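PDB 3NS4: vacuolar protein sorting-associated protein 53 from Saccharomyces cerevisiae, which takes part in retrograde transport from endosomes to the late Golgi as a subunit of the GARP tethering complex, this chain being the C-terminal domain of that subunit. Local coordinates for residues 27-32 / 104-109; 45-50 / 60-65; 153-158 / 195-200. The protein carries 2 engineered substitutions. All blocks are in the same frame, centred on the assembly; numbering follows the deposited sequence.

Contact 1. Residues 27-32 / 104-109; sequences FLDKVI and YKRVKR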
loop_
_atom_site.group_PDB
_atom_site.type_symbol
_atom_site.label_atom_id
_atom_site.label_comp_id
_atom_site.label_asym_id
_atom_site.label_seq_id
_atom_site.Cartn_x
_atom_site.Cartn_y
_atom_site.Cartn_z
ATOM N N PHE A 27 6.521 7.251 21.567
ATOM C CA PHE A 27 5.325 7.954 21.195
ATOM C C PHE A 27 5.464 8.503 19.773
ATOM O O PHE A 27 4.606 8.286 18.934
ATOM C CB PHE A 27 5.118 9.077 22.185
ATOM C CG PHE A 27 3.797 9.765 22.063
ATOM C CD1 PHE A 27 2.708 9.321 22.778
ATOM C CD2 PHE A 27 3.642 10.870 21.250
ATOM C CE1 PHE A 27 1.481 9.964 22.685
ATOM C CE2 PHE A 27 2.421 11.519 21.163
ATOM C CZ PHE A 27 1.343 11.063 21.885
ATOM N N LEU A 28 6.553 9.184 19.461
ATOM C CA LEU A 28 6.684 9.653 18.096
ATOM C C LEU A 28 6.639 8.492 17.139
ATOM O O LEU A 28 6.136 8.630 16.045
ATOM C CB LEU A 28 7.939 10.464 17.877
ATOM C CG LEU A 28 8.108 11.695 18.738
ATOM C CD1 LEU A 28 9.226 12.498 18.156
ATOM C CD2 LEU A 28 6.846 12.515 18.768
ATOM N N ASP A 29 7.160 7.348 17.549
ATOM C CA ASP A 29 7.136 6.191 16.691
ATOM C C ASP A 29 5.696 5.851 16.387
ATOM O O ASP A 29 5.349 5.576 15.220
ATOM C CB ASP A 29 7.863 4.989 17.310
ATOM C CG ASP A 29 9.336 4.844 16.855
ATOM O OD1 ASP A 29 9.736 5.320 15.770
ATOM O OD2 ASP A 29 10.101 4.178 17.584
ATOM N N LYS A 30 4.854 5.898 17.432
ATOM C CA LYS A 30 3.410 5.609 17.263
ATOM C C LYS A 30 2.706 6.629 16.388
ATOM O O LYS A 30 1.941 6.233 15.503
ATOM C CB LYS A 30 2.662 5.428 18.568
ATOM C CG LYS A 30 3.178 4.280 19.340
ATOM C CD LYS A 30 3.141 2.906 18.603
ATOM C CE LYS A 30 3.983 1.859 19.410
ATOM N NZ LYS A 30 3.837 0.447 18.968
ATOM N N VAL A 31 2.965 7.922 16.613
ATOM C CA VAL A 31 2.373 8.953 15.771
ATOM C C VAL A 31 2.723 8.628 14.318
ATOM O O VAL A 31 1.862 8.519 13.452
ATOM C CB VAL A 31 2.873 10.307 16.153
ATOM C CG1 VAL A 31 2.177 11.311 15.377
ATOM C CG2 VAL A 31 2.546 10.522 17.558
ATOM N N ILE A 32 3.993 8.403 14.059
ATOM C CA ILE A 32 4.366 8.026 12.724
ATOM C C ILE A 32 3.503 6.899 12.166
ATOM O O ILE A 32 2.876 7.101 11.132
ATOM C CB ILE A 32 5.828 7.658 12.627
ATOM C CG1 ILE A 32 6.675 8.920 12.785
ATOM C CG2 ILE A 32 6.080 6.969 11.272
ATOM C CD1 ILE A 32 8.099 8.622 13.039
ATOM N N TYR A 104 16.875 9.045 18.552
ATOM C CA TYR A 104 16.398 9.996 17.552
ATOM C C TYR A 104 16.559 9.459 16.117
ATOM O O TYR A 104 15.638 9.472 15.312
ATOM C CB TYR A 104 17.127 11.337 17.693
ATOM C CG TYR A 104 17.096 12.148 16.411
ATOM C CD1 TYR A 104 15.918 12.748 15.972
ATOM C CD2 TYR A 104 18.234 12.294 15.617
ATOM C CE1 TYR A 104 15.867 13.477 14.780
ATOM C CE2 TYR A 104 18.192 13.030 14.417
ATOM C CZ TYR A 104 16.998 13.617 14.013
ATOM O OH TYR A 104 16.913 14.345 12.849
ATOM N N LYS A 105 17.754 9.007 15.786
ATOM C CA LYS A 105 17.977 8.456 14.487
ATOM C C LYS A 105 16.989 7.349 14.306
ATOM O O LYS A 105 16.361 7.316 13.264
ATOM C CB LYS A 105 19.387 7.908 14.337
ATOM C CG LYS A 105 20.509 8.946 14.469
ATOM C CD LYS A 105 21.870 8.258 14.421
ATOM C CE LYS A 105 22.990 9.244 14.617
ATOM N NZ LYS A 105 24.311 8.577 14.558
ATOM N N ARG A 106 16.822 6.461 15.296
ATOM C CA ARG A 106 15.843 5.382 15.146
ATOM C C ARG A 106 14.512 5.961 14.639
ATOM O O ARG A 106 13.911 5.438 13.663
ATOM C CB ARG A 106 15.631 4.552 16.413
ATOM C CG ARG A 106 14.387 3.586 16.286
ATOM C CD ARG A 106 14.073 2.786 17.538
ATOM N NE ARG A 106 14.433 3.546 18.748
ATOM C CZ ARG A 106 13.618 4.284 19.507
ATOM N NH1 ARG A 106 12.316 4.396 19.255
ATOM N NH2 ARG A 106 14.129 4.906 20.559
ATOM N N VAL A 107 14.061 7.044 15.278
ATOM C CA VAL A 107 12.835 7.690 14.839
ATOM C C VAL A 107 12.996 8.194 13.385
ATOM O O VAL A 107 12.198 7.797 12.523
ATOM C CB VAL A 107 12.316 8.763 15.846
ATOM C CG1 VAL A 107 11.369 9.697 15.201
ATOM C CG2 VAL A 107 11.626 8.114 17.020
ATOM N N LYS A 108 14.029 9.000 13.092
ATOM C CA LYS A 108 14.229 9.460 11.709
ATOM C C LYS A 108 14.194 8.317 10.677
ATOM O O LYS A 108 13.534 8.462 9.640
ATOM C CB LYS A 108 15.512 10.279 11.534
ATOM C CG LYS A 108 15.556 10.978 10.195
ATOM C CD LYS A 108 16.735 11.959 10.054
ATOM C CE LYS A 108 16.796 12.552 8.608
ATOM N NZ LYS A 108 17.855 13.616 8.460
ATOM N N ARG A 109 14.874 7.191 10.955
ATOM C CA ARG A 109 14.917 6.067 9.983
ATOM C C ARG A 109 13.546 5.488 9.823
ATOM O O ARG A 109 13.185 5.025 8.738
ATOM C CB ARG A 109 15.923 4.949 10.339
ATOM C CG ARG A 109 17.421 5.505 10.374
ATOM C CD ARG A 109 18.398 4.424 10.894
ATOM N NE ARG A 109 19.775 4.940 11.015
ATOM C CZ ARG A 109 20.832 4.249 11.468
ATOM N NH1 ARG A 109 20.700 2.979 11.856
ATOM N NH2 ARG A 109 22.036 4.829 11.534
#
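Segments 27-32 and 104-109 belong to two helices packed side by side in the same direction, the parallel pairing of a helical bundle; the axes of these segments approach to 10.0 Å and run 3° from parallel. D29 stands opposite V107, and its carboxylate makes the salt bridge and also lies against a valine methyl. From CB, set off to one flank of the neighbouring helix, the chain turns inward, so that CG comes within 4.0 Å of V107 CG2. The two oxygens then part company. OD1 rests against the valine, 3.6 Å from V107 CG2, whereas OD2 reaches R106 NH1 at 2.8 Å and forms a salt bridge. The hydrogen bond within that bridge is weak, bent to 129° at the hydrogen. OD2 lies near the guanidinium plane, at its edge; the carboxylate plane is turned 64° from it, and one oxygen meets one nitrogen. R106 presents this nitrogen by leaving its helix with CG anti to the backbone N and bending at chi3, which brings the guanidinium back across the groove. An alanine in place of D29 would lose both carboxylate oxygens and would probably leave R106 NH1 without its charged partner and V107 CG2 less well covered. On the other flank, V107 CG1 is turned to helix 27-32, where it meets I32 CD1 at 4.1 Å and, more loosely, L28 CB at 4.4 Å. The partly exposed ion pair thus borders a small buried apolar seam. I32 also packs against H110, A111 and N114 farther along helix 102-125, while W25 of helix 20-47 packs against Y104, R106 and V107. L28 also touches L88, S91 and V92 in the loop after helix 64-87.

Contact 2. Residues 45-50 / 60-65; sequences RLLQPV and RKFETR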
loop_
_atom_site.group_PDB
_atom_site.type_symbol
_atom_site.label_atom_id
_atom_site.label_comp_id
_atom_site.label_asym_id
_atom_site.label_seq_id
_atom_site.Cartn_x
_atom_site.Cartn_y
_atom_site.Cartn_z
ATOM N N ARG A 45 -9.704 2.848 0.840
ATOM C CA ARG A 45 -11.167 2.971 0.912
ATOM C C ARG A 45 -11.649 3.778 -0.262
ATOM O O ARG A 45 -12.741 3.538 -0.795
ATOM C CB ARG A 45 -11.656 3.592 2.222
ATOM C CG ARG A 45 -11.381 2.690 3.409
ATOM C CD ARG A 45 -11.776 3.238 4.801
ATOM N NE ARG A 45 -11.428 2.207 5.798
ATOM C CZ ARG A 45 -12.188 1.138 6.106
ATOM N NH1 ARG A 45 -13.369 0.950 5.522
ATOM N NH2 ARG A 45 -11.767 0.244 7.004
ATOM N N LEU A 46 -10.801 4.700 -0.691
ATOM C CA LEU A 46 -11.136 5.557 -1.780
ATOM C C LEU A 46 -11.176 4.780 -3.091
ATOM O O LEU A 46 -12.208 4.782 -3.827
ATOM C CB LEU A 46 -10.092 6.662 -1.889
ATOM C CG LEU A 46 -10.227 7.557 -3.128
ATOM C CD1 LEU A 46 -11.411 8.482 -3.033
ATOM C CD2 LEU A 46 -8.977 8.359 -3.346
ATOM N N LEU A 47 -10.059 4.120 -3.364
ATOM C CA LEU A 47 -9.891 3.449 -4.602
ATOM C C LEU A 47 -10.430 2.050 -4.726
ATOM O O LEU A 47 -10.565 1.558 -5.841
ATOM C CB LEU A 47 -8.413 3.375 -4.884
ATOM C CG LEU A 47 -7.693 4.708 -5.071
ATOM C CD1 LEU A 47 -6.260 4.420 -5.298
ATOM C CD2 LEU A 47 -8.229 5.488 -6.256
ATOM N N GLN A 48 -10.741 1.386 -3.623
ATOM C CA GLN A 48 -11.113 -0.012 -3.748
ATOM C C GLN A 48 -12.459 -0.243 -4.408
ATOM O O GLN A 48 -13.392 0.562 -4.262
ATOM C CB GLN A 48 -11.075 -0.716 -2.408
ATOM C CG GLN A 48 -12.316 -0.499 -1.615
ATOM C CD GLN A 48 -12.211 -1.047 -0.232
ATOM O OE1 GLN A 48 -12.332 -0.298 0.722
ATOM N NE2 GLN A 48 -11.930 -2.340 -0.105
ATOM N N PRO A 49 -12.565 -1.377 -5.115
ATOM C CA PRO A 49 -13.762 -1.811 -5.817
ATOM C C PRO A 49 -14.914 -2.111 -4.843
ATOM O O PRO A 49 -14.671 -2.503 -3.685
ATOM C CB PRO A 49 -13.296 -3.083 -6.540
ATOM C CG PRO A 49 -12.230 -3.616 -5.696
ATOM C CD PRO A 49 -11.518 -2.414 -5.132
ATOM N N VAL A 50 -16.146 -1.943 -5.332
ATOM C CA VAL A 50 -17.341 -2.118 -4.518
ATOM C C VAL A 50 -17.972 -3.497 -4.693
ATOM O O VAL A 50 -18.420 -3.830 -5.795
ATOM C CB VAL A 50 -18.399 -1.018 -4.811
ATOM C CG1 VAL A 50 -19.537 -1.116 -3.815
ATOM C CG2 VAL A 50 -17.780 0.387 -4.735
ATOM N N ARG A 60 -16.468 0.746 -12.709
ATOM C CA ARG A 60 -15.585 1.158 -11.613
ATOM C C ARG A 60 -15.826 2.630 -11.302
ATOM O O ARG A 60 -16.033 3.432 -12.209
ATOM C CB ARG A 60 -14.104 1.009 -11.968
ATOM C CG ARG A 60 -13.574 -0.402 -12.169
ATOM C CD ARG A 60 -13.798 -1.348 -10.980
ATOM N NE ARG A 60 -13.355 -0.775 -9.714
ATOM C CZ ARG A 60 -12.103 -0.811 -9.269
ATOM N NH1 ARG A 60 -11.149 -1.390 -9.994
ATOM N NH2 ARG A 60 -11.803 -0.234 -8.107
ATOM N N LYS A 61 -15.769 2.985 -10.024
ATOM C CA LYS A 61 -15.934 4.367 -9.582
ATOM C C LYS A 61 -14.997 5.349 -10.341
ATOM O O LYS A 61 -15.405 6.472 -10.620
ATOM C CB LYS A 61 -15.740 4.431 -8.060
ATOM C CG LYS A 61 -16.043 5.770 -7.370
ATOM C CD LYS A 61 -15.547 5.730 -5.907
ATOM C CE LYS A 61 -15.710 7.069 -5.164
ATOM N NZ LYS A 61 -15.004 7.017 -3.834
ATOM N N PHE A 62 -13.767 4.937 -10.677
ATOM C CA PHE A 62 -12.830 5.772 -11.454
ATOM C C PHE A 62 -12.156 5.065 -12.630
ATOM O O PHE A 62 -11.829 3.882 -12.528
ATOM C CB PHE A 62 -11.668 6.204 -10.597
ATOM C CG PHE A 62 -12.046 6.934 -9.354
ATOM C CD1 PHE A 62 -11.890 6.323 -8.112
ATOM C CD2 PHE A 62 -12.530 8.240 -9.410
ATOM C CE1 PHE A 62 -12.216 6.991 -6.950
ATOM C CE2 PHE A 62 -12.874 8.907 -8.245
ATOM C CZ PHE A 62 -12.708 8.288 -7.014
ATOM N N GLU A 63 -11.909 5.789 -13.724
ATOM C CA GLU A 63 -11.137 5.255 -14.852
ATOM C C GLU A 63 -9.674 5.203 -14.415
ATOM O O GLU A 63 -9.262 5.978 -13.547
ATOM C CB GLU A 63 -11.217 6.185 -16.063
ATOM C CG GLU A 63 -12.591 6.350 -16.739
ATOM C CD GLU A 63 -12.544 7.302 -17.960
ATOM O OE1 GLU A 63 -11.471 7.915 -18.230
ATOM O OE2 GLU A 63 -13.588 7.433 -18.652
ATOM N N THR A 64 -8.872 4.324 -15.010
ATOM C CA THR A 64 -7.449 4.222 -14.619
ATOM C C THR A 64 -6.723 5.550 -14.787
ATOM O O THR A 64 -5.885 5.871 -13.951
ATOM C CB THR A 64 -6.653 3.164 -15.423
ATOM O OG1 THR A 64 -6.906 3.386 -16.813
ATOM C CG2 THR A 64 -7.033 1.723 -15.036
ATOM N N ARG A 65 -7.030 6.302 -15.859
ATOM C CA ARG A 65 -6.400 7.614 -16.080
ATOM C C ARG A 65 -6.605 8.507 -14.865
ATOM O O ARG A 65 -5.674 9.184 -14.430
ATOM C CB ARG A 65 -6.886 8.322 -17.357
ATOM C CG ARG A 65 -6.384 7.663 -18.677
ATOM C CD ARG A 65 -6.953 8.318 -19.985
ATOM N NE ARG A 65 -6.759 7.498 -21.206
ATOM C CZ ARG A 65 -7.154 7.845 -22.445
ATOM N NH1 ARG A 65 -7.762 9.010 -22.655
ATOM N NH2 ARG A 65 -6.943 7.035 -23.489
HETATM O O HOH W 1 -16.092 -0.122 -8.170
#
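R60, F62 and L46 bury most of the surface where the end of helix 20-47 and the chain just after it meet the approach to helix 64-87, closing the connection between these two successive helices. The R60 side chain folds back on itself, bent at chi2 and chi3, and lies alongside P49, pointing the same way. P49 CB sits over one face of the guanidinium, offset toward its rim, 3.6 Å from R60 NH2. At the edge of that group, in its plane, a water accepts a hydrogen bond from R60 NE at 3.2 Å and a weak one from V50 N, linking the two segments. F62 comes in crosswise to the leucines: its CZ lies 4.2 Å from L46 CD1, and its CD1 equally far from L47 CD2. The carbonyl oxygen of L46 approaches the ring edge, 3.8 Å from F62 CE1. K61, extended beyond CG, lays its own CG over one face of the F62 ring and brings NZ to 3.6 Å from L46 O. Beyond the two segments, R60 NH1 donates to the carbonyls of A157 and I161, in the last turn of helix 149-159 and just past its end. Carbonyls gathered at a helix C-terminus probably favour the positive charge, so the arginine combines apolar cover from the proline with polar ties to water and to a third part of the chain.

Contact 3. Residues 153-158 / 195-200; sequences SFVLAL and FIFKWD
The F197 ring is filled in on both faces: I196 CG2 lies over the centre of one, and the F154 ring approaches the other. The two phenyl planes are 23° from parallel, with centroids 4.9 Å apart, but they are slid so far past each other that they barely overlap. F154 CD2 sits over the F197 face, closest to F197 CE1 at 3.3 Å. Two aliphatic groups meet the rim of F197 near its plane: V155 CG2, 3.9 Å from F197 CE2, and L158 CD1, which reaches F197 CE1 tip to tip at 4.0 Å. The same L158 methyl lies over the centre of one face of F154, so one methyl serves a face of F154 and the edge of F197. Both phenylalanines point toward the opposing segment, F154 with CG anti to its backbone N (chi1 -162°) and F197 with CG anti to its carbonyl carbon (chi1 -52°). V155 CG2 also comes 4.4 Å from F195 CD2, a looser touch at the border. Around this core, F154 stacks on F207 of helix 201-212, both F154 and F197 pack against I44 of helix 20-47, and D200, at the N-cap of helix 201-212, makes a weak hydrogen bond to L203 N. No hydrogen bond joins segment 153-158 to segment 195-200, which holds a short 3-10 stretch: their interface is wholly apolar and largely buried, held by ring and methyl contacts that depend on shape and exclusion of water.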
loop_
_atom_site.group_PDB
_atom_site.type_symbol
_atom_site.label_atom_id
_atom_site.label_comp_id
_atom_site.label_asym_id
_atom_site.label_seq_id
_atom_site.Cartn_x
_atom_site.Cartn_y
_atom_site.Cartn_z
ATOM N N SER A 153 -3.364 -8.653 -6.826
ATOM C CA SER A 153 -4.695 -8.459 -7.309
ATOM C C SER A 153 -5.350 -7.268 -6.727
ATOM O O SER A 153 -6.106 -6.561 -7.410
ATOM C CB SER A 153 -5.498 -9.683 -6.952
ATOM O OG SER A 153 -4.867 -10.817 -7.522
ATOM N N PHE A 154 -5.089 -7.054 -5.450
ATOM C CA PHE A 154 -5.687 -5.930 -4.776
ATOM C C PHE A 154 -5.082 -4.694 -5.412
ATOM O O PHE A 154 -5.809 -3.781 -5.834
ATOM C CB PHE A 154 -5.442 -6.020 -3.288
ATOM C CG PHE A 154 -6.356 -5.166 -2.489
ATOM C CD1 PHE A 154 -7.529 -4.655 -3.065
ATOM C CD2 PHE A 154 -6.124 -4.955 -1.117
ATOM C CE1 PHE A 154 -8.424 -3.850 -2.312
ATOM C CE2 PHE A 154 -7.029 -4.158 -0.357
ATOM C CZ PHE A 154 -8.175 -3.601 -0.956
ATOM N N VAL A 155 -3.760 -4.700 -5.572
ATOM C CA VAL A 155 -3.122 -3.582 -6.233
ATOM C C VAL A 155 -3.791 -3.296 -7.576
ATOM O O VAL A 155 -4.267 -2.184 -7.800
ATOM C CB VAL A 155 -1.663 -3.837 -6.429
ATOM C CG1 VAL A 155 -1.046 -2.750 -7.259
ATOM C CG2 VAL A 155 -0.999 -3.897 -5.082
ATOM N N LEU A 156 -3.865 -4.298 -8.447
ATOM C CA LEU A 156 -4.468 -4.097 -9.769
ATOM C C LEU A 156 -5.911 -3.545 -9.711
ATOM O O LEU A 156 -6.303 -2.651 -10.481
ATOM C CB LEU A 156 -4.432 -5.407 -10.570
ATOM C CG LEU A 156 -4.846 -5.305 -12.043
ATOM C CD1 LEU A 156 -3.923 -4.331 -12.797
ATOM C CD2 LEU A 156 -4.820 -6.683 -12.673
ATOM N N ALA A 157 -6.702 -4.092 -8.798
ATOM C CA ALA A 157 -8.043 -3.609 -8.640
ATOM C C ALA A 157 -7.960 -2.149 -8.207
ATOM O O ALA A 157 -8.654 -1.304 -8.746
ATOM C CB ALA A 157 -8.779 -4.445 -7.623
ATOM N N LEU A 158 -7.070 -1.840 -7.268
ATOM C CA LEU A 158 -6.956 -0.464 -6.788
ATOM C C LEU A 158 -6.579 0.450 -7.927
ATOM O O LEU A 158 -7.054 1.581 -7.973
ATOM C CB LEU A 158 -5.989 -0.324 -5.605
ATOM C CG LEU A 158 -6.555 -1.035 -4.392
ATOM C CD1 LEU A 158 -5.533 -1.230 -3.343
ATOM C CD2 LEU A 158 -7.729 -0.259 -3.879
ATOM N N PHE A 195 3.210 -6.293 1.563
ATOM C CA PHE A 195 3.460 -5.000 0.960
ATOM C C PHE A 195 2.802 -3.917 1.810
ATOM O O PHE A 195 2.749 -4.038 3.021
ATOM C CB PHE A 195 2.880 -5.030 -0.447
ATOM C CG PHE A 195 3.159 -3.806 -1.261
ATOM C CD1 PHE A 195 4.438 -3.247 -1.311
ATOM C CD2 PHE A 195 2.168 -3.261 -2.058
ATOM C CE1 PHE A 195 4.714 -2.112 -2.111
ATOM C CE2 PHE A 195 2.423 -2.141 -2.866
ATOM C CZ PHE A 195 3.700 -1.562 -2.889
ATOM N N ILE A 196 2.246 -2.899 1.166
ATOM C CA ILE A 196 1.599 -1.786 1.843
ATOM C C ILE A 196 0.411 -2.216 2.737
ATOM O O ILE A 196 -0.024 -1.471 3.607
ATOM C CB ILE A 196 1.112 -0.771 0.782
ATOM C CG1 ILE A 196 0.937 0.610 1.386
ATOM C CG2 ILE A 196 -0.193 -1.237 0.116
ATOM C CD1 ILE A 196 2.199 1.259 1.882
ATOM N N PHE A 197 -0.113 -3.418 2.522
ATOM C CA PHE A 197 -1.268 -3.863 3.273
ATOM C C PHE A 197 -0.870 -4.314 4.652
ATOM O O PHE A 197 -1.696 -4.752 5.445
ATOM C CB PHE A 197 -2.001 -4.923 2.487
ATOM C CG PHE A 197 -2.313 -4.487 1.090
ATOM C CD1 PHE A 197 -3.249 -3.476 0.848
ATOM C CD2 PHE A 197 -1.665 -5.063 0.001
ATOM C CE1 PHE A 197 -3.535 -3.053 -0.456
ATOM C CE2 PHE A 197 -1.965 -4.658 -1.332
ATOM C CZ PHE A 197 -2.894 -3.641 -1.543
ATOM N N LYS A 198 0.425 -4.201 4.919
ATOM C CA LYS A 198 0.976 -4.458 6.233
ATOM C C LYS A 198 0.172 -3.537 7.184
ATOM O O LYS A 198 -0.052 -3.832 8.365
ATOM C CB LYS A 198 2.489 -4.078 6.254
ATOM C CG LYS A 198 2.950 -3.910 7.644
ATOM C CD LYS A 198 4.412 -3.703 7.900
ATOM C CE LYS A 198 4.549 -3.672 9.462
ATOM N NZ LYS A 198 5.796 -4.314 9.994
ATOM N N TRP A 199 -0.295 -2.436 6.609
ATOM C CA TRP A 199 -0.921 -1.361 7.348
ATOM C C TRP A 199 -2.434 -1.418 7.451
ATOM O O TRP A 199 -3.022 -0.594 8.178
ATOM C CB TRP A 199 -0.501 -0.022 6.735
ATOM C CG TRP A 199 0.978 0.166 6.680
ATOM C CD1 TRP A 199 1.791 0.059 5.581
ATOM C CD2 TRP A 199 1.835 0.467 7.779
ATOM N NE1 TRP A 199 3.113 0.296 5.925
ATOM C CE2 TRP A 199 3.168 0.548 7.268
ATOM C CE3 TRP A 199 1.617 0.688 9.149
ATOM C CZ2 TRP A 199 4.274 0.843 8.090
ATOM C CZ3 TRP A 199 2.717 0.986 9.970
ATOM C CH2 TRP A 199 4.029 1.057 9.438
ATOM N N ASP A 200 -3.068 -2.303 6.675
ATOM C CA ASP A 200 -4.510 -2.561 6.820
ATOM C C ASP A 200 -4.804 -3.963 6.318
ATOM O O ASP A 200 -5.370 -4.158 5.255
ATOM C CB ASP A 200 -5.426 -1.500 6.184
ATOM C CG ASP A 200 -6.843 -1.496 6.811
ATOM O OD1 ASP A 200 -7.256 -2.536 7.380
ATOM O OD2 ASP A 200 -7.551 -0.460 6.752
#

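How the contacts relate
Along the chain, contact 2 falls between the two halves of contact 1, and contact 3 follows both. Contacts 1 and 2 share helix 20-47; their centres are 33 Å apart, on opposite sides of the chain's centre; contact 1 joins this helix to helix 102-125 near its start and contact 2 packs its end. Contact 3 lies near the middle of the chain, about 24 Å from contact 1 and 13 Å from contact 2, centre to centre. Contacts 2 and 3 touch: the end of helix 20-47 packs on helix 149-159, and R60 probably hydrogen-bonds to A157. The long helices pack against the shorter C-terminal ones in an elongated, all-helical domain, consistent with similarity to other tethering-complex subunits.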